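Local atomic coordinates of Non-ribosomal peptide synthetase (PDB entry 3WV4), a protein that is a non-ribosomal peptide synthetase that carries a domain of the AMP-binding enzyme family, within the ANL superfamily. Residues A[141-146]-A[161-166]; A[220-225]-A[248-253]; A[236-241]-A[278-283]; A[360-365]-A[436-441]. All blocks are in the same frame, centred on the assembly; numbering follows the deposited sequence.

The four contacts lie in one chain of the AMP-binding enzyme family. Contact 2 is the most central, its centre about 6 Å from the centre of the chain. Contact 1 sits in a parallel four-stranded sheet; its centre is about 28 Å from that of contact 2. Contacts 2 and 3 interlock along the chain, because strand 236-239 runs between helices 215-229 and 246-258. Their centres are about 17 Å apart, and they touch where Gly248 CA lies 4.1 Å from Cys239 SG. Contact 4 ends the modelled chain, with its centre about 22 Å from that of contact 2. Contacts 1 and 4, on opposite sides of the chain's centre, have centres about 43 Å apart.

Contact 1 of 4, residues A[141-146]-A[161-166]; sequences ADPRLV and TDLPVY
Strands 145-148 and 165-167 run parallel here, with Val146 bridged to Val165. Two backbone bonds join them. Val146 N donates to Pro164 O at 3.0 Å, and Tyr166 N donates to Val146 O at 2.7 Å. Both donors lie nearly along the C=O axis of their acceptor, so Val146 is held through its N and its O. Leu163 packs just ahead of the strand. Its CB leads toward the other segment, with CG anti to the carbonyl carbon (chi1 -60°). Leu163 CG stands 4.1 Å from Pro143 O. The branch Leu163 CD1 reaches Pro143 O at 3.4 Å and also meets the ring of Pro143, with 3.7 Å to Pro143 CG. CD2 turns to the carbonyl oxygens of Pro143 and Arg144. Leu163 N is bonded to Thr161 OG1, which closes an ST turn. Further on, Leu145 CD2 touches Tyr166 CE2 at 4.0 Å, the two side chains crossing at about a right angle. The arrangement is a beta-alpha-beta unit. Its helix 151-160 packs on Val146 and Val165 through Leu157. Strand 97-101 lies beyond Leu145, and strand 165-167 forms an edge of the sheet.

Contact 2 of 4, residues A[220-225]-A[248-253]; sequences FAASSI and GLYKVL
Helices 215-229 and 246-258 cross steeply in the buried middle of the chain. The axes of segments 220-225 and 248-253 make an angle of 79° and approach to 10.1 Å. The main bump is the ring of Tyr250. Its CG is anti to the carbonyl carbon (chi1 -84°), which sends the ring out toward helix 215-229. There it enters a shallow hollow made by two small residues and one branched one. Ala221 CB meets Tyr250 CE1 at 4.0 Å. Ala222 CB lies 4.2 Å from Tyr250 CD1. Between these methyls the ring turns an edge to the backbone, and Ala222 N stands in the ring plane at that edge. Ile225, one turn further on, brings its tip CD1 to 4.4 Å from Tyr250 CD1. Ala222 is also the bump that faces Leu253, the two CB atoms being 4.3 Å apart. Leu253 supports the ring from within its own helix. Its CD1 sits over the centre of one ring face, 3.8 Å above the plane. Ile218 of helix 215-229 touches both Tyr250 and Leu253. No hydrogen bond links the two segments. Their side-chain to side-chain contacts are all carbon to carbon; Ala222 N only borders the ring edge. The contact therefore rests on shape and apolar burial, and Ala221 and Ala222 leave room for the ring.

Contact 3 of 4, residues A[236-241]-A[278-283]; sequences IVFCRM and RESGAT
Two hydrogen bonds grip the backbone of Ile236 at both polar atoms. Ile236 N donates to Thr283 OG1 at 2.8 Å, and Thr283 N donates to Ile236 O, also at 2.8 Å. The segment carrying Thr283 reaches this place through a Schellman motif. Gly281 is the first residue beyond helix 273-280 to leave helical geometry, and its positive phi turns the chain out toward strand 284-287. The bond Gly281 N to Arg278 O belongs to this turn. Both bonds to Ile236 are fairly straight, with N-H...acceptor angles of about 160°. Thr283 closes this pair from one residue, using its backbone N and its hydroxyl oxygen. OG1 can do so because it stands between the backbone N and the carbonyl carbon (chi1 60°). That hydroxyl is also hydrogen-bonded to Asp235 OD1, so the start of strand 236-239 is held to Thr283 from two neighbouring residues.

Packing spreads from there along the strand. The side chain of Ile236 lies over the turn. Ile236 CD1 is 3.6 Å from Ser280 O, and its CG2 meets the same oxygen. Ser280 OG is hydrogen-bonded within its own helix to Ser276 O. Phe238, two residues further along, points to the same side as Ile236. Its CG is anti to the backbone N (chi1 -167°). Ring atom Phe238 CD2 lies 3.8 Å from Ser280 OG, and the side chain also touches Leu273 and Leu277 of helix 273-280. The contact thus joins an edge strand of the mixed four-stranded sheet to the helix end before strand 284-287. Phe238 CB rests against Ala282 CB at 3.9 Å.

Contact 4 of 4, residues A[360-365]-A[436-441]; sequences PDSVGL and FLYFGG
Asp361 opens the contact, with its CB in the plane of the Tyr438 ring, at the ring edge. Ser362 follows, and its CB lies over one face of that ring, 3.5 Å above the plane and offset toward the rim, a CH-pi contact. Its OG is anti to the backbone N (chi1 176°) and donates to Leu437 O at 2.7 Å, in the carbonyl plane on a lone pair. The same OG accepts from Gly364 N, which makes an ST turn. Val363 N also donates to Leu437 O, at 3.0 Å, but from above the carbonyl plane, so two donors grip this oxygen. Val363 CG2 lies beside Leu437 CD2 at 3.6 Å, both side chains pointing the same way. Gly364 O accepts from Leu437 N at 2.8 Å. At Leu365, CD2 stands over the centre of the Phe436 ring, 3.7 Å above the plane, in a second CH-pi contact. Strands 362-366 and 437-439 run antiparallel in the large mixed sheet. Strand 349-350 flanks the first, strand 427-431 flanks the second, and Tyr340 of strand 335-340 packs against Val363 and Leu437.

Contact 1 of 4, residues A[141-146]-A[161-166]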
loop_
_atom_site.group_PDB
_atom_site.type_symbol
_atom_site.label_atom_id
_atom_site.label_comp_id
_atom_site.label_asym_id
_atom_site.label_seq_id
_atom_site.Cartn_x
_atom_site.Cartn_y
_atom_site.Cartn_z
ATOM N N ALA A 141 -3.836 18.933 -1.463
ATOM C CA ALA A 141 -4.575 17.906 -2.231
ATOM C C ALA A 141 -5.660 18.512 -3.031
ATOM O O ALA A 141 -6.060 17.983 -4.109
ATOM C CB ALA A 141 -5.172 16.882 -1.295
ATOM N N ASP A 142 -6.220 19.594 -2.497
ATOM C CA ASP A 142 -7.245 20.338 -3.221
ATOM C C ASP A 142 -8.423 19.429 -3.631
ATOM O O ASP A 142 -8.798 19.375 -4.814
ATOM C CB ASP A 142 -6.595 21.068 -4.428
ATOM C CG ASP A 142 -7.566 21.966 -5.216
ATOM O OD1 ASP A 142 -8.581 22.444 -4.652
ATOM O OD2 ASP A 142 -7.300 22.150 -6.429
ATOM N N PRO A 143 -9.061 18.762 -2.658
ATOM C CA PRO A 143 -10.114 17.793 -3.023
ATOM C C PRO A 143 -11.496 18.416 -3.191
ATOM O O PRO A 143 -11.678 19.579 -2.978
ATOM C CB PRO A 143 -10.145 16.868 -1.828
ATOM C CG PRO A 143 -9.897 17.810 -0.694
ATOM C CD PRO A 143 -8.911 18.840 -1.205
ATOM N N ARG A 144 -12.449 17.581 -3.550
ATOM C CA ARG A 144 -13.813 17.956 -3.763
ATOM C C ARG A 144 -14.532 17.806 -2.422
ATOM O O ARG A 144 -15.425 18.571 -2.095
ATOM C CB ARG A 144 -14.326 16.974 -4.797
ATOM C CG ARG A 144 -15.600 17.294 -5.458
ATOM C CD ARG A 144 -15.493 18.341 -6.546
ATOM N NE ARG A 144 -16.779 18.316 -7.253
ATOM C CZ ARG A 144 -17.412 19.392 -7.684
ATOM N NH1 ARG A 144 -16.880 20.599 -7.514
ATOM N NH2 ARG A 144 -18.591 19.262 -8.281
ATOM N N LEU A 145 -14.095 16.841 -1.611
ATOM C CA LEU A 145 -14.742 16.514 -0.343
ATOM C C LEU A 145 -13.853 15.671 0.534
ATOM O O LEU A 145 -12.734 15.316 0.166
ATOM C CB LEU A 145 -16.076 15.834 -0.554
ATOM C CG LEU A 145 -16.147 14.540 -1.366
ATOM C CD1 LEU A 145 -15.816 13.343 -0.495
ATOM C CD2 LEU A 145 -17.555 14.390 -1.928
ATOM N N VAL A 146 -14.313 15.464 1.747
ATOM C CA VAL A 146 -13.500 14.861 2.755
ATOM C C VAL A 146 -14.332 13.854 3.489
ATOM O O VAL A 146 -15.486 14.146 3.862
ATOM C CB VAL A 146 -12.989 15.900 3.777
ATOM C CG1 VAL A 146 -12.259 15.221 4.929
ATOM C CG2 VAL A 146 -12.097 16.942 3.104
ATOM N N THR A 161 -11.049 23.112 6.969
ATOM C CA THR A 161 -11.398 23.253 5.567
ATOM C C THR A 161 -12.837 23.725 5.509
ATOM O O THR A 161 -13.607 23.532 6.442
ATOM C CB THR A 161 -11.209 21.915 4.746
ATOM O OG1 THR A 161 -11.490 22.136 3.346
ATOM C CG2 THR A 161 -12.172 20.830 5.221
ATOM N N ASP A 162 -13.182 24.362 4.398
ATOM C CA ASP A 162 -14.543 24.751 4.101
ATOM C C ASP A 162 -15.216 23.752 3.177
ATOM O O ASP A 162 -16.406 23.876 2.886
ATOM C CB ASP A 162 -14.531 26.145 3.457
ATOM C CG ASP A 162 -13.893 27.208 4.378
ATOM O OD1 ASP A 162 -13.916 27.021 5.626
ATOM O OD2 ASP A 162 -13.324 28.197 3.852
ATOM N N LEU A 163 -14.460 22.780 2.672
ATOM C CA LEU A 163 -15.067 21.762 1.813
ATOM C C LEU A 163 -16.014 20.920 2.649
ATOM O O LEU A 163 -15.845 20.810 3.871
ATOM C CB LEU A 163 -14.006 20.874 1.165
ATOM C CG LEU A 163 -13.016 21.678 0.287
ATOM C CD1 LEU A 163 -11.690 20.921 0.157
ATOM C CD2 LEU A 163 -13.570 22.096 -1.073
ATOM N N PRO A 164 -17.003 20.312 1.992
ATOM C CA PRO A 164 -17.875 19.322 2.632
ATOM C C PRO A 164 -17.132 18.139 3.235
ATOM O O PRO A 164 -16.309 17.533 2.584
ATOM C CB PRO A 164 -18.785 18.846 1.492
ATOM C CG PRO A 164 -18.652 19.860 0.439
ATOM C CD PRO A 164 -17.276 20.425 0.559
ATOM N N VAL A 165 -17.415 17.857 4.498
ATOM C CA VAL A 165 -16.828 16.759 5.238
ATOM C C VAL A 165 -17.966 15.792 5.547
ATOM O O VAL A 165 -18.994 16.235 6.066
ATOM C CB VAL A 165 -16.287 17.258 6.598
ATOM C CG1 VAL A 165 -15.586 16.131 7.360
ATOM C CG2 VAL A 165 -15.381 18.451 6.383
ATOM N N TYR A 166 -17.772 14.492 5.326
ATOM C CA TYR A 166 -18.837 13.514 5.554
ATOM C C TYR A 166 -18.383 12.460 6.510
ATOM O O TYR A 166 -17.312 11.927 6.344
ATOM C CB TYR A 166 -19.188 12.847 4.270
ATOM C CG TYR A 166 -19.815 13.762 3.274
ATOM C CD1 TYR A 166 -21.199 13.980 3.264
ATOM C CD2 TYR A 166 -19.037 14.408 2.346
ATOM C CE1 TYR A 166 -21.783 14.849 2.358
ATOM C CE2 TYR A 166 -19.591 15.276 1.402
ATOM C CZ TYR A 166 -20.988 15.498 1.405
ATOM O OH TYR A 166 -21.629 16.363 0.499
#

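Contact 2 of 4, residues A[220-225]-A[248-253]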
loop_
_atom_site.group_PDB
_atom_site.type_symbol
_atom_site.label_atom_id
_atom_site.label_comp_id
_atom_site.label_asym_id
_atom_site.label_seq_id
_atom_site.Cartn_x
_atom_site.Cartn_y
_atom_site.Cartn_z
ATOM N N PHE A 220 1.251 -2.440 -11.739
ATOM C CA PHE A 220 2.525 -3.065 -12.080
ATOM C C PHE A 220 3.315 -3.396 -10.838
ATOM O O PHE A 220 3.760 -4.521 -10.639
ATOM C CB PHE A 220 3.395 -2.166 -12.982
ATOM C CG PHE A 220 4.751 -2.696 -13.121
ATOM C CD1 PHE A 220 4.976 -3.725 -13.986
ATOM C CD2 PHE A 220 5.761 -2.307 -12.260
ATOM C CE1 PHE A 220 6.200 -4.324 -14.084
ATOM C CE2 PHE A 220 7.025 -2.900 -12.358
ATOM C CZ PHE A 220 7.223 -3.920 -13.261
ATOM N N ALA A 221 3.487 -2.414 -9.960
ATOM C CA ALA A 221 4.243 -2.688 -8.754
ATOM C C ALA A 221 3.620 -3.798 -7.944
ATOM O O ALA A 221 4.329 -4.620 -7.400
ATOM C CB ALA A 221 4.435 -1.409 -7.895
ATOM N N ALA A 222 2.292 -3.861 -7.832
ATOM C CA ALA A 222 1.693 -4.976 -7.067
ATOM C C ALA A 222 2.018 -6.329 -7.714
ATOM O O ALA A 222 2.410 -7.248 -7.012
ATOM C CB ALA A 222 0.201 -4.808 -6.911
ATOM N N SER A 223 1.892 -6.427 -9.036
ATOM C CA SER A 223 2.203 -7.695 -9.774
ATOM C C SER A 223 3.670 -8.041 -9.629
ATOM O O SER A 223 4.047 -9.195 -9.511
ATOM C CB SER A 223 1.828 -7.562 -11.267
ATOM O OG SER A 223 2.736 -6.661 -11.941
ATOM N N SER A 224 4.518 -7.042 -9.578
ATOM C CA SER A 224 5.972 -7.338 -9.484
ATOM C C SER A 224 6.407 -7.803 -8.106
ATOM O O SER A 224 7.206 -8.741 -7.936
ATOM C CB SER A 224 6.776 -6.102 -9.911
ATOM O OG SER A 224 8.152 -6.324 -9.810
ATOM N N ILE A 225 5.928 -7.120 -7.089
ATOM C CA ILE A 225 6.180 -7.559 -5.718
ATOM C C ILE A 225 5.689 -9.011 -5.537
ATOM O O ILE A 225 6.349 -9.901 -4.953
ATOM C CB ILE A 225 5.433 -6.605 -4.725
ATOM C CG1 ILE A 225 6.117 -5.250 -4.643
ATOM C CG2 ILE A 225 5.402 -7.243 -3.377
ATOM C CD1 ILE A 225 5.237 -4.130 -4.106
ATOM N N GLY A 248 0.231 -0.934 3.853
ATOM C CA GLY A 248 -1.069 -1.604 3.950
ATOM C C GLY A 248 -1.907 -1.538 2.677
ATOM O O GLY A 248 -2.622 -2.480 2.340
ATOM N N LEU A 249 -1.837 -0.434 1.976
ATOM C CA LEU A 249 -2.586 -0.302 0.737
ATOM C C LEU A 249 -2.295 -1.434 -0.263
ATOM O O LEU A 249 -3.193 -1.938 -0.924
ATOM C CB LEU A 249 -2.266 1.055 0.083
ATOM C CG LEU A 249 -3.309 1.939 -0.638
ATOM C CD1 LEU A 249 -2.857 2.438 -2.005
ATOM C CD2 LEU A 249 -4.708 1.353 -0.699
ATOM N N TYR A 250 -1.023 -1.792 -0.373
ATOM C CA TYR A 250 -0.596 -2.795 -1.327
ATOM C C TYR A 250 -0.880 -4.173 -0.838
ATOM O O TYR A 250 -0.866 -5.143 -1.613
ATOM C CB TYR A 250 0.880 -2.665 -1.682
ATOM C CG TYR A 250 1.121 -1.659 -2.769
ATOM C CD1 TYR A 250 1.395 -2.047 -4.044
ATOM C CD2 TYR A 250 1.036 -0.312 -2.489
ATOM C CE1 TYR A 250 1.647 -1.106 -5.024
ATOM C CE2 TYR A 250 1.263 0.649 -3.443
ATOM C CZ TYR A 250 1.563 0.259 -4.723
ATOM O OH TYR A 250 1.784 1.202 -5.688
ATOM N N LYS A 251 -1.139 -4.284 0.449
ATOM C CA LYS A 251 -1.623 -5.550 0.939
ATOM C C LYS A 251 -3.085 -5.693 0.544
ATOM O O LYS A 251 -3.506 -6.786 0.207
ATOM C CB LYS A 251 -1.224 -5.769 2.428
ATOM C CG LYS A 251 0.345 -6.030 2.631
ATOM C CD LYS A 251 1.347 -6.269 1.349
ATOM C CE LYS A 251 2.374 -5.133 1.043
ATOM N NZ LYS A 251 3.853 -5.405 0.599
ATOM N N VAL A 252 -3.826 -4.586 0.460
ATOM C CA VAL A 252 -5.203 -4.614 -0.131
ATOM C C VAL A 252 -5.117 -5.009 -1.618
ATOM O O VAL A 252 -5.852 -5.866 -2.088
ATOM C CB VAL A 252 -5.876 -3.237 -0.083
ATOM C CG1 VAL A 252 -7.224 -3.263 -0.796
ATOM C CG2 VAL A 252 -6.036 -2.750 1.334
ATOM N N LEU A 253 -4.168 -4.400 -2.347
ATOM C CA LEU A 253 -4.045 -4.697 -3.784
ATOM C C LEU A 253 -3.595 -6.087 -4.078
ATOM O O LEU A 253 -4.165 -6.787 -4.957
ATOM C CB LEU A 253 -3.101 -3.724 -4.451
ATOM C CG LEU A 253 -3.564 -2.267 -4.335
ATOM C CD1 LEU A 253 -2.394 -1.289 -4.569
ATOM C CD2 LEU A 253 -4.649 -2.045 -5.324
#

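Contact 3 of 4, residues A[236-241]-A[278-283]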
loop_
_atom_site.group_PDB
_atom_site.type_symbol
_atom_site.label_atom_id
_atom_site.label_comp_id
_atom_site.label_asym_id
_atom_site.label_seq_id
_atom_site.Cartn_x
_atom_site.Cartn_y
_atom_site.Cartn_z
ATOM N N ILE A 236 -3.971 -15.976 4.003
ATOM C CA ILE A 236 -4.753 -15.124 4.823
ATOM C C ILE A 236 -3.722 -14.117 5.332
ATOM O O ILE A 236 -2.791 -14.511 6.020
ATOM C CB ILE A 236 -5.369 -15.923 5.958
ATOM C CG1 ILE A 236 -6.430 -16.889 5.364
ATOM C CG2 ILE A 236 -5.972 -14.976 6.985
ATOM C CD1 ILE A 236 -7.216 -17.781 6.333
ATOM N N VAL A 237 -3.911 -12.835 5.008
ATOM C CA VAL A 237 -2.944 -11.779 5.266
ATOM C C VAL A 237 -3.365 -10.985 6.492
ATOM O O VAL A 237 -4.427 -10.329 6.493
ATOM C CB VAL A 237 -2.816 -10.842 4.055
ATOM C CG1 VAL A 237 -1.688 -9.833 4.212
ATOM C CG2 VAL A 237 -2.593 -11.690 2.779
ATOM N N PHE A 238 -2.539 -11.029 7.527
ATOM C CA PHE A 238 -2.818 -10.317 8.752
ATOM C C PHE A 238 -2.115 -8.964 8.716
ATOM O O PHE A 238 -0.900 -8.870 8.849
ATOM C CB PHE A 238 -2.368 -11.133 9.963
ATOM C CG PHE A 238 -2.906 -10.602 11.290
ATOM C CD1 PHE A 238 -2.282 -9.564 11.943
ATOM C CD2 PHE A 238 -4.076 -11.146 11.851
ATOM C CE1 PHE A 238 -2.794 -9.069 13.143
ATOM C CE2 PHE A 238 -4.564 -10.674 13.051
ATOM C CZ PHE A 238 -3.946 -9.624 13.699
ATOM N N CYS A 239 -2.903 -7.912 8.571
ATOM C CA CYS A 239 -2.396 -6.604 8.341
ATOM C C CYS A 239 -2.781 -5.672 9.468
ATOM O O CYS A 239 -3.953 -5.259 9.629
ATOM C CB CYS A 239 -2.910 -6.059 7.016
ATOM S SG CYS A 239 -2.095 -4.535 6.580
ATOM N N ARG A 240 -1.753 -5.330 10.225
ATOM C CA ARG A 240 -1.851 -4.455 11.366
ATOM C C ARG A 240 -1.465 -3.035 10.913
ATOM O O ARG A 240 -1.725 -2.031 11.591
ATOM C CB ARG A 240 -0.934 -5.053 12.428
ATOM C CG ARG A 240 -0.940 -4.415 13.791
ATOM C CD ARG A 240 -1.932 -5.015 14.806
ATOM N NE ARG A 240 -1.218 -5.072 16.088
ATOM C CZ ARG A 240 -0.823 -3.990 16.764
ATOM N NH1 ARG A 240 -1.140 -2.759 16.339
ATOM N NH2 ARG A 240 -0.128 -4.126 17.885
ATOM N N MET A 241 -0.918 -2.951 9.717
ATOM C CA MET A 241 -0.538 -1.680 9.126
ATOM C C MET A 241 -1.732 -0.983 8.564
ATOM O O MET A 241 -2.651 -1.627 8.053
ATOM C CB MET A 241 0.441 -1.857 7.958
ATOM C CG MET A 241 1.911 -1.736 8.347
ATOM S SD MET A 241 2.562 -3.164 9.198
ATOM C CE MET A 241 1.708 -4.407 8.236
ATOM N N ARG A 278 -3.192 -16.925 15.276
ATOM C CA ARG A 278 -3.515 -18.349 15.226
ATOM C C ARG A 278 -4.969 -18.569 14.857
ATOM O O ARG A 278 -5.297 -19.362 13.958
ATOM C CB ARG A 278 -3.163 -19.044 16.558
ATOM C CG ARG A 278 -3.633 -20.516 16.669
ATOM C CD ARG A 278 -3.556 -21.080 18.094
ATOM N NE ARG A 278 -2.490 -20.399 18.833
ATOM C CZ ARG A 278 -2.652 -19.672 19.939
ATOM N NH1 ARG A 278 -3.839 -19.541 20.531
ATOM N NH2 ARG A 278 -1.585 -19.096 20.470
ATOM N N GLU A 279 -5.850 -17.875 15.556
ATOM C CA GLU A 279 -7.272 -18.037 15.337
ATOM C C GLU A 279 -7.734 -17.535 13.974
ATOM O O GLU A 279 -8.753 -17.977 13.492
ATOM C CB GLU A 279 -8.064 -17.373 16.481
ATOM C CG GLU A 279 -7.864 -18.132 17.794
ATOM C CD GLU A 279 -8.758 -17.645 18.934
ATOM O OE1 GLU A 279 -9.561 -16.713 18.695
ATOM O OE2 GLU A 279 -8.655 -18.212 20.060
ATOM N N SER A 280 -7.010 -16.595 13.358
ATOM C CA SER A 280 -7.376 -16.125 12.003
ATOM C C SER A 280 -6.817 -17.094 10.968
ATOM O O SER A 280 -7.168 -17.059 9.823
ATOM C CB SER A 280 -6.859 -14.703 11.804
ATOM O OG SER A 280 -5.437 -14.666 11.864
ATOM N N GLY A 281 -5.927 -17.985 11.352
ATOM C CA GLY A 281 -5.364 -18.871 10.343
ATOM C C GLY A 281 -4.303 -18.083 9.540
ATOM O O GLY A 281 -3.918 -18.507 8.463
ATOM N N ALA A 282 -3.840 -16.956 10.065
ATOM C CA ALA A 282 -2.916 -16.054 9.316
ATOM C C ALA A 282 -1.756 -16.839 8.683
ATOM O O ALA A 282 -1.088 -17.565 9.369
ATOM C CB ALA A 282 -2.342 -15.003 10.246
ATOM N N THR A 283 -1.487 -16.603 7.406
ATOM C CA THR A 283 -0.338 -17.157 6.751
ATOM C C THR A 283 0.736 -16.153 6.403
ATOM O O THR A 283 1.911 -16.523 6.368
ATOM C CB THR A 283 -0.743 -17.908 5.480
ATOM O OG1 THR A 283 -1.388 -16.998 4.585
ATOM C CG2 THR A 283 -1.746 -19.059 5.840
#

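Contact 4 of 4, residues A[360-365]-A[436-441]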
loop_
_atom_site.group_PDB
_atom_site.type_symbol
_atom_site.label_atom_id
_atom_site.label_comp_id
_atom_site.label_asym_id
_atom_site.label_seq_id
_atom_site.Cartn_x
_atom_site.Cartn_y
_atom_site.Cartn_z
ATOM N N PRO A 360 23.526 -11.706 4.133
ATOM C CA PRO A 360 22.953 -10.881 5.228
ATOM C C PRO A 360 22.916 -9.361 5.027
ATOM O O PRO A 360 21.989 -8.738 5.465
ATOM C CB PRO A 360 23.806 -11.238 6.455
ATOM C CG PRO A 360 25.032 -11.942 5.920
ATOM C CD PRO A 360 24.565 -12.617 4.627
ATOM N N ASP A 361 23.867 -8.765 4.357
ATOM C CA ASP A 361 23.867 -7.284 4.217
ATOM C C ASP A 361 23.067 -6.707 3.080
ATOM O O ASP A 361 23.068 -5.461 2.885
ATOM C CB ASP A 361 25.314 -6.784 4.047
ATOM C CG ASP A 361 26.104 -6.895 5.317
ATOM O OD1 ASP A 361 25.487 -6.777 6.413
ATOM O OD2 ASP A 361 27.338 -7.091 5.217
ATOM N N SER A 362 22.501 -7.598 2.252
ATOM C CA SER A 362 21.782 -7.170 1.076
ATOM C C SER A 362 20.333 -6.898 1.421
ATOM O O SER A 362 19.761 -7.533 2.290
ATOM C CB SER A 362 21.894 -8.263 -0.062
ATOM O OG SER A 362 21.109 -7.894 -1.183
ATOM N N VAL A 363 19.731 -5.998 0.663
ATOM C CA VAL A 363 18.290 -5.787 0.646
ATOM C C VAL A 363 17.624 -6.384 -0.630
ATOM O O VAL A 363 16.542 -5.958 -1.073
ATOM C CB VAL A 363 17.927 -4.286 0.753
ATOM C CG1 VAL A 363 18.229 -3.786 2.156
ATOM C CG2 VAL A 363 18.622 -3.445 -0.311
ATOM N N GLY A 364 18.317 -7.313 -1.249
ATOM C CA GLY A 364 17.723 -8.124 -2.326
ATOM C C GLY A 364 17.969 -7.664 -3.728
ATOM O O GLY A 364 18.898 -6.856 -4.021
ATOM N N LEU A 365 17.131 -8.184 -4.625
ATOM C CA LEU A 365 17.293 -7.974 -6.072
ATOM C C LEU A 365 16.244 -6.995 -6.494
ATOM O O LEU A 365 15.236 -6.905 -5.851
ATOM C CB LEU A 365 17.078 -9.290 -6.783
ATOM C CG LEU A 365 18.141 -10.339 -6.538
ATOM C CD1 LEU A 365 17.658 -11.712 -6.959
ATOM C CD2 LEU A 365 19.395 -9.958 -7.314
ATOM N N PHE A 436 22.667 -8.074 -6.687
ATOM C CA PHE A 436 22.094 -7.823 -5.383
ATOM C C PHE A 436 22.434 -6.420 -4.881
ATOM O O PHE A 436 23.537 -5.884 -5.119
ATOM C CB PHE A 436 22.629 -8.819 -4.394
ATOM C CG PHE A 436 22.028 -10.193 -4.537
ATOM C CD1 PHE A 436 20.906 -10.544 -3.818
ATOM C CD2 PHE A 436 22.644 -11.134 -5.332
ATOM C CE1 PHE A 436 20.352 -11.805 -3.954
ATOM C CE2 PHE A 436 22.085 -12.393 -5.485
ATOM C CZ PHE A 436 20.933 -12.737 -4.769
ATOM N N LEU A 437 21.516 -5.848 -4.138
ATOM C CA LEU A 437 21.708 -4.481 -3.647
ATOM C C LEU A 437 22.188 -4.453 -2.219
ATOM O O LEU A 437 21.784 -5.268 -1.390
ATOM C CB LEU A 437 20.423 -3.688 -3.803
ATOM C CG LEU A 437 20.402 -2.228 -3.292
ATOM C CD1 LEU A 437 21.405 -1.327 -3.995
ATOM C CD2 LEU A 437 18.994 -1.708 -3.452
ATOM N N TYR A 438 23.106 -3.516 -1.967
ATOM C CA TYR A 438 23.678 -3.283 -0.639
ATOM C C TYR A 438 23.721 -1.786 -0.353
ATOM O O TYR A 438 23.895 -0.958 -1.269
ATOM C CB TYR A 438 25.111 -3.804 -0.591
ATOM C CG TYR A 438 25.240 -5.283 -0.833
ATOM C CD1 TYR A 438 25.273 -6.182 0.225
ATOM C CD2 TYR A 438 25.341 -5.788 -2.138
ATOM C CE1 TYR A 438 25.393 -7.524 0.013
ATOM C CE2 TYR A 438 25.448 -7.142 -2.355
ATOM C CZ TYR A 438 25.449 -7.989 -1.266
ATOM O OH TYR A 438 25.592 -9.288 -1.491
ATOM N N PHE A 439 23.621 -1.436 0.914
ATOM C CA PHE A 439 23.892 -0.052 1.355
ATOM C C PHE A 439 25.357 0.312 1.562
ATOM O O PHE A 439 26.189 -0.560 1.827
ATOM C CB PHE A 439 23.083 0.246 2.618
ATOM C CG PHE A 439 21.623 0.296 2.358
ATOM C CD1 PHE A 439 21.151 0.944 1.237
ATOM C CD2 PHE A 439 20.727 -0.275 3.238
ATOM C CE1 PHE A 439 19.796 1.012 0.993
ATOM C CE2 PHE A 439 19.371 -0.206 3.003
ATOM C CZ PHE A 439 18.905 0.428 1.872
ATOM N N GLY A 440 25.650 1.619 1.435
ATOM C CA GLY A 440 27.042 2.140 1.384
ATOM C C GLY A 440 27.983 1.352 0.467
ATOM O O GLY A 440 27.529 0.726 -0.511
ATOM N N GLY A 441 29.293 1.411 0.763
ATOM C CA GLY A 441 30.306 0.487 0.219
ATOM C C GLY A 441 30.617 -0.672 1.154
ATOM O O GLY A 441 31.449 -1.533 0.833
#